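Long-range contact in dehydroquinate synthase (Thermus thermophilus, PDB 1UJN), which probably converts 3-deoxy-D-arabino-heptulosonate 7-phosphate to dehydroquinate, the second step of the chorismate pathway, with NAD(+) and a cobalt or zinc ion as cofactors: residues A[225-233]-A[311-322]. Numbering follows the deposited sequence.
Sequences RLLNLGHTL and WVVPLAPGRLVV
One face of a two-stranded antiparallel beta hairpin, 311-322, packs apolar side chains against the end of a 3-10 segment and the start of helix 231-240 in the mostly helical C-terminal half of dehydroquinate synthase, with two waters bridging the polar atoms. The contact illustrates how a hairpin can pack against the start of a helix that carries a predicted metal ligand: His231, the predicted zinc ligand, does not touch the strands, while its neighbours Leu229 and Thr232 meet them. Leu229, with CG anti to the backbone N (chi1 175°), spreads its two methyls over the hairpin, CD1 lying 3.7 Å from Pro314 CD and CD2 3.9 Å from Leu320 CD2. Leu226 CD2 lies over side chains of both strands, touching Leu320 CB, Val322 CG2 and Val312 CG1. Helices 164-181 and 247-264 add Leu179 and Leu255 around Leu229. Farther out, the extended Arg225 chain brings its guanidinium against Val322, NE standing 3.4 Å from CG2. With an alanine here, this side of Val322 would probably lose its cover and Gly222 O its weak bond from NH1. Of the waters, one joins Asn228 O and Thr232 OG1 to Val312 N, and the other accepts from Gly230 N and donates to Val312 O (2.7 Å). Where the helix starts, Thr232 CG2 sits over one face of the Trp311 indole in a CH-pi contact, 3.6 Å from the centroid of the six-membered ring and 19° off its normal.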
loop_
_atom_site.group_PDB
_atom_site.type_symbol
_atom_site.label_atom_id
_atom_site.label_comp_id
_atom_site.label_asym_id
_atom_site.label_seq_id
_atom_site.Cartn_x
_atom_site.Cartn_y
_atom_site.Cartn_z
ATOM N N ARG A 225 -11.694 19.324 2.468
ATOM C CA ARG A 225 -10.798 20.016 1.547
ATOM C C ARG A 225 -10.534 21.458 1.989
ATOM O O ARG A 225 -9.743 22.181 1.397
ATOM C CB ARG A 225 -11.440 20.004 0.159
ATOM C CG ARG A 225 -12.648 20.938 0.070
ATOM C CD ARG A 225 -13.674 20.454 -0.962
ATOM N NE ARG A 225 -14.461 21.581 -1.471
ATOM C CZ ARG A 225 -15.719 21.713 -1.012
ATOM N NH1 ARG A 225 -16.200 20.852 -0.132
ATOM N NH2 ARG A 225 -16.478 22.724 -1.446
ATOM N N LEU A 226 -11.128 21.862 3.108
ATOM C CA LEU A 226 -10.856 23.176 3.679
ATOM C C LEU A 226 -9.463 23.166 4.309
ATOM O O LEU A 226 -8.872 24.215 4.557
ATOM C CB LEU A 226 -11.902 23.524 4.742
ATOM C CG LEU A 226 -13.367 23.569 4.289
ATOM C CD1 LEU A 226 -14.257 23.822 5.497
ATOM C CD2 LEU A 226 -13.570 24.660 3.240
ATOM N N LEU A 227 -8.945 21.968 4.568
ATOM C CA LEU A 227 -7.618 21.818 5.157
ATOM C C LEU A 227 -6.562 22.327 4.179
ATOM O O LEU A 227 -5.405 22.541 4.549
ATOM C CB LEU A 227 -7.355 20.347 5.497
ATOM C CG LEU A 227 -8.277 19.720 6.548
ATOM C CD1 LEU A 227 -8.092 18.213 6.563
ATOM C CD2 LEU A 227 -7.973 20.314 7.917
ATOM N N ASN A 228 -6.963 22.526 2.929
ATOM C CA ASN A 228 -6.038 23.021 1.916
ATOM C C ASN A 228 -5.984 24.542 1.889
ATOM O O ASN A 228 -5.465 25.138 0.943
ATOM C CB ASN A 228 -6.425 22.485 0.537
ATOM C CG ASN A 228 -6.237 20.983 0.427
ATOM O OD1 ASN A 228 -5.161 20.457 0.728
ATOM N ND2 ASN A 228 -7.283 20.283 -0.005
ATOM N N LEU A 229 -6.525 25.169 2.930
ATOM C CA LEU A 229 -6.520 26.625 3.034
ATOM C C LEU A 229 -5.078 27.136 3.001
ATOM O O LEU A 229 -4.243 26.695 3.789
ATOM C CB LEU A 229 -7.190 27.059 4.342
ATOM C CG LEU A 229 -7.197 28.550 4.699
ATOM C CD1 LEU A 229 -8.003 29.344 3.667
ATOM C CD2 LEU A 229 -7.787 28.725 6.089
ATOM N N GLY A 230 -4.798 28.057 2.080
ATOM C CA GLY A 230 -3.462 28.622 1.959
ATOM C C GLY A 230 -2.442 27.734 1.264
ATOM O O GLY A 230 -1.286 28.127 1.097
ATOM N N HIS A 231 -2.865 26.546 0.841
ATOM C CA HIS A 231 -1.955 25.609 0.188
ATOM C C HIS A 231 -1.787 25.761 -1.323
ATOM O O HIS A 231 -0.805 25.275 -1.884
ATOM C CB HIS A 231 -2.369 24.170 0.504
ATOM C CG HIS A 231 -2.011 23.727 1.891
ATOM N ND1 HIS A 231 -2.497 24.347 3.023
ATOM C CD2 HIS A 231 -1.219 22.718 2.326
ATOM C CE1 HIS A 231 -2.023 23.737 4.095
ATOM N NE2 HIS A 231 -1.244 22.746 3.700
ATOM N N THR A 232 -2.729 26.423 -1.988
ATOM C CA THR A 232 -2.623 26.604 -3.435
ATOM C C THR A 232 -1.439 27.518 -3.748
ATOM O O THR A 232 -0.587 27.188 -4.576
ATOM C CB THR A 232 -3.915 27.211 -4.029
ATOM O OG1 THR A 232 -5.027 26.357 -3.724
ATOM C CG2 THR A 232 -3.795 27.337 -5.542
ATOM N N LEU A 233 -1.382 28.669 -3.084
ATOM C CA LEU A 233 -0.271 29.582 -3.301
ATOM C C LEU A 233 0.957 29.028 -2.585
ATOM O O LEU A 233 2.078 29.126 -3.089
ATOM C CB LEU A 233 -0.596 30.982 -2.766
ATOM C CG LEU A 233 0.563 31.977 -2.919
ATOM C CD1 LEU A 233 0.942 32.099 -4.389
ATOM C CD2 LEU A 233 0.174 33.328 -2.352
ATOM N N TRP A 311 -10.069 27.488 -5.106
ATOM C CA TRP A 311 -9.364 28.037 -3.955
ATOM C C TRP A 311 -10.220 27.968 -2.701
ATOM O O TRP A 311 -11.440 28.116 -2.767
ATOM C CB TRP A 311 -9.006 29.506 -4.188
ATOM C CG TRP A 311 -8.214 29.790 -5.418
ATOM C CD1 TRP A 311 -8.673 29.819 -6.705
ATOM C CD2 TRP A 311 -6.825 30.125 -5.478
ATOM N NE1 TRP A 311 -7.654 30.160 -7.563
ATOM C CE2 TRP A 311 -6.508 30.353 -6.836
ATOM C CE3 TRP A 311 -5.815 30.257 -4.515
ATOM C CZ2 TRP A 311 -5.222 30.706 -7.256
ATOM C CZ3 TRP A 311 -4.538 30.609 -4.931
ATOM C CH2 TRP A 311 -4.253 30.829 -6.292
ATOM N N VAL A 312 -9.577 27.746 -1.557
ATOM C CA VAL A 312 -10.292 27.721 -0.288
ATOM C C VAL A 312 -10.247 29.171 0.183
ATOM O O VAL A 312 -9.179 29.694 0.514
ATOM C CB VAL A 312 -9.595 26.826 0.764
ATOM C CG1 VAL A 312 -10.347 26.899 2.080
ATOM C CG2 VAL A 312 -9.537 25.386 0.274
ATOM N N VAL A 313 -11.406 29.820 0.189
ATOM C CA VAL A 313 -11.505 31.219 0.589
ATOM C C VAL A 313 -12.184 31.378 1.943
ATOM O O VAL A 313 -13.318 30.944 2.130
ATOM C CB VAL A 313 -12.318 32.038 -0.451
ATOM C CG1 VAL A 313 -12.365 33.506 -0.047
ATOM C CG2 VAL A 313 -11.704 31.886 -1.832
ATOM N N PRO A 314 -11.490 32.002 2.909
ATOM C CA PRO A 314 -12.059 32.209 4.242
ATOM C C PRO A 314 -12.832 33.529 4.280
ATOM O O PRO A 314 -12.236 34.603 4.221
ATOM C CB PRO A 314 -10.824 32.240 5.129
ATOM C CG PRO A 314 -9.844 32.980 4.264
ATOM C CD PRO A 314 -10.058 32.359 2.888
ATOM N N LEU A 315 -14.156 33.446 4.367
ATOM C CA LEU A 315 -14.984 34.651 4.415
ATOM C C LEU A 315 -15.120 35.132 5.852
ATOM O O LEU A 315 -15.368 36.312 6.111
ATOM C CB LEU A 315 -16.361 34.365 3.812
ATOM C CG LEU A 315 -16.345 33.914 2.345
ATOM C CD1 LEU A 315 -17.764 33.630 1.880
ATOM C CD2 LEU A 315 -15.709 34.988 1.477
ATOM N N ALA A 316 -14.945 34.202 6.784
ATOM C CA ALA A 316 -15.021 34.488 8.211
ATOM C C ALA A 316 -14.539 33.233 8.916
ATOM O O ALA A 316 -14.628 32.138 8.364
ATOM C CB ALA A 316 -16.460 34.799 8.616
ATOM N N PRO A 317 -14.003 33.371 10.138
ATOM C CA PRO A 317 -13.534 32.171 10.839
ATOM C C PRO A 317 -14.663 31.144 10.907
ATOM O O PRO A 317 -15.758 31.450 11.377
ATOM C CB PRO A 317 -13.148 32.708 12.215
ATOM C CG PRO A 317 -12.696 34.108 11.909
ATOM C CD PRO A 317 -13.755 34.582 10.939
ATOM N N GLY A 318 -14.402 29.934 10.420
ATOM C CA GLY A 318 -15.417 28.898 10.440
ATOM C C GLY A 318 -16.345 28.953 9.238
ATOM O O GLY A 318 -17.130 28.032 9.003
ATOM N N ARG A 319 -16.266 30.036 8.473
ATOM C CA ARG A 319 -17.110 30.183 7.293
ATOM C C ARG A 319 -16.251 30.364 6.047
ATOM O O ARG A 319 -15.840 31.479 5.713
ATOM C CB ARG A 319 -18.057 31.374 7.461
ATOM C CG ARG A 319 -19.145 31.448 6.398
ATOM C CD ARG A 319 -20.261 32.394 6.822
ATOM N NE ARG A 319 -19.829 33.787 6.877
ATOM C CZ ARG A 319 -19.533 34.521 5.811
ATOM N NH1 ARG A 319 -19.621 33.995 4.596
ATOM N NH2 ARG A 319 -19.159 35.785 5.957
ATOM N N LEU A 320 -15.983 29.257 5.364
ATOM C CA LEU A 320 -15.167 29.280 4.161
ATOM C C LEU A 320 -15.881 28.680 2.957
ATOM O O LEU A 320 -16.849 27.927 3.095
ATOM C CB LEU A 320 -13.861 28.513 4.395
ATOM C CG LEU A 320 -12.873 29.040 5.438
ATOM C CD1 LEU A 320 -13.434 28.865 6.838
ATOM C CD2 LEU A 320 -11.564 28.285 5.293
ATOM N N VAL A 321 -15.389 29.016 1.773
ATOM C CA VAL A 321 -15.961 28.504 0.538
ATOM C C VAL A 321 -14.850 28.028 -0.388
ATOM O O VAL A 321 -13.715 28.501 -0.311
ATOM C CB VAL A 321 -16.790 29.586 -0.192
ATOM C CG1 VAL A 321 -17.962 30.009 0.673
ATOM C CG2 VAL A 321 -15.908 30.785 -0.524
ATOM N N VAL A 322 -15.183 27.075 -1.248
ATOM C CA VAL A 322 -14.234 26.537 -2.212
ATOM C C VAL A 322 -14.840 26.827 -3.576
ATOM O O VAL A 322 -15.965 26.413 -3.862
ATOM C CB VAL A 322 -14.051 25.017 -2.031
ATOM C CG1 VAL A 322 -13.058 24.483 -3.057
ATOM C CG2 VAL A 322 -13.571 24.724 -0.620
HETATM O O HOH W 1 -6.503 27.087 -1.454
HETATM O O HOH W 2 -6.551 29.165 0.107
#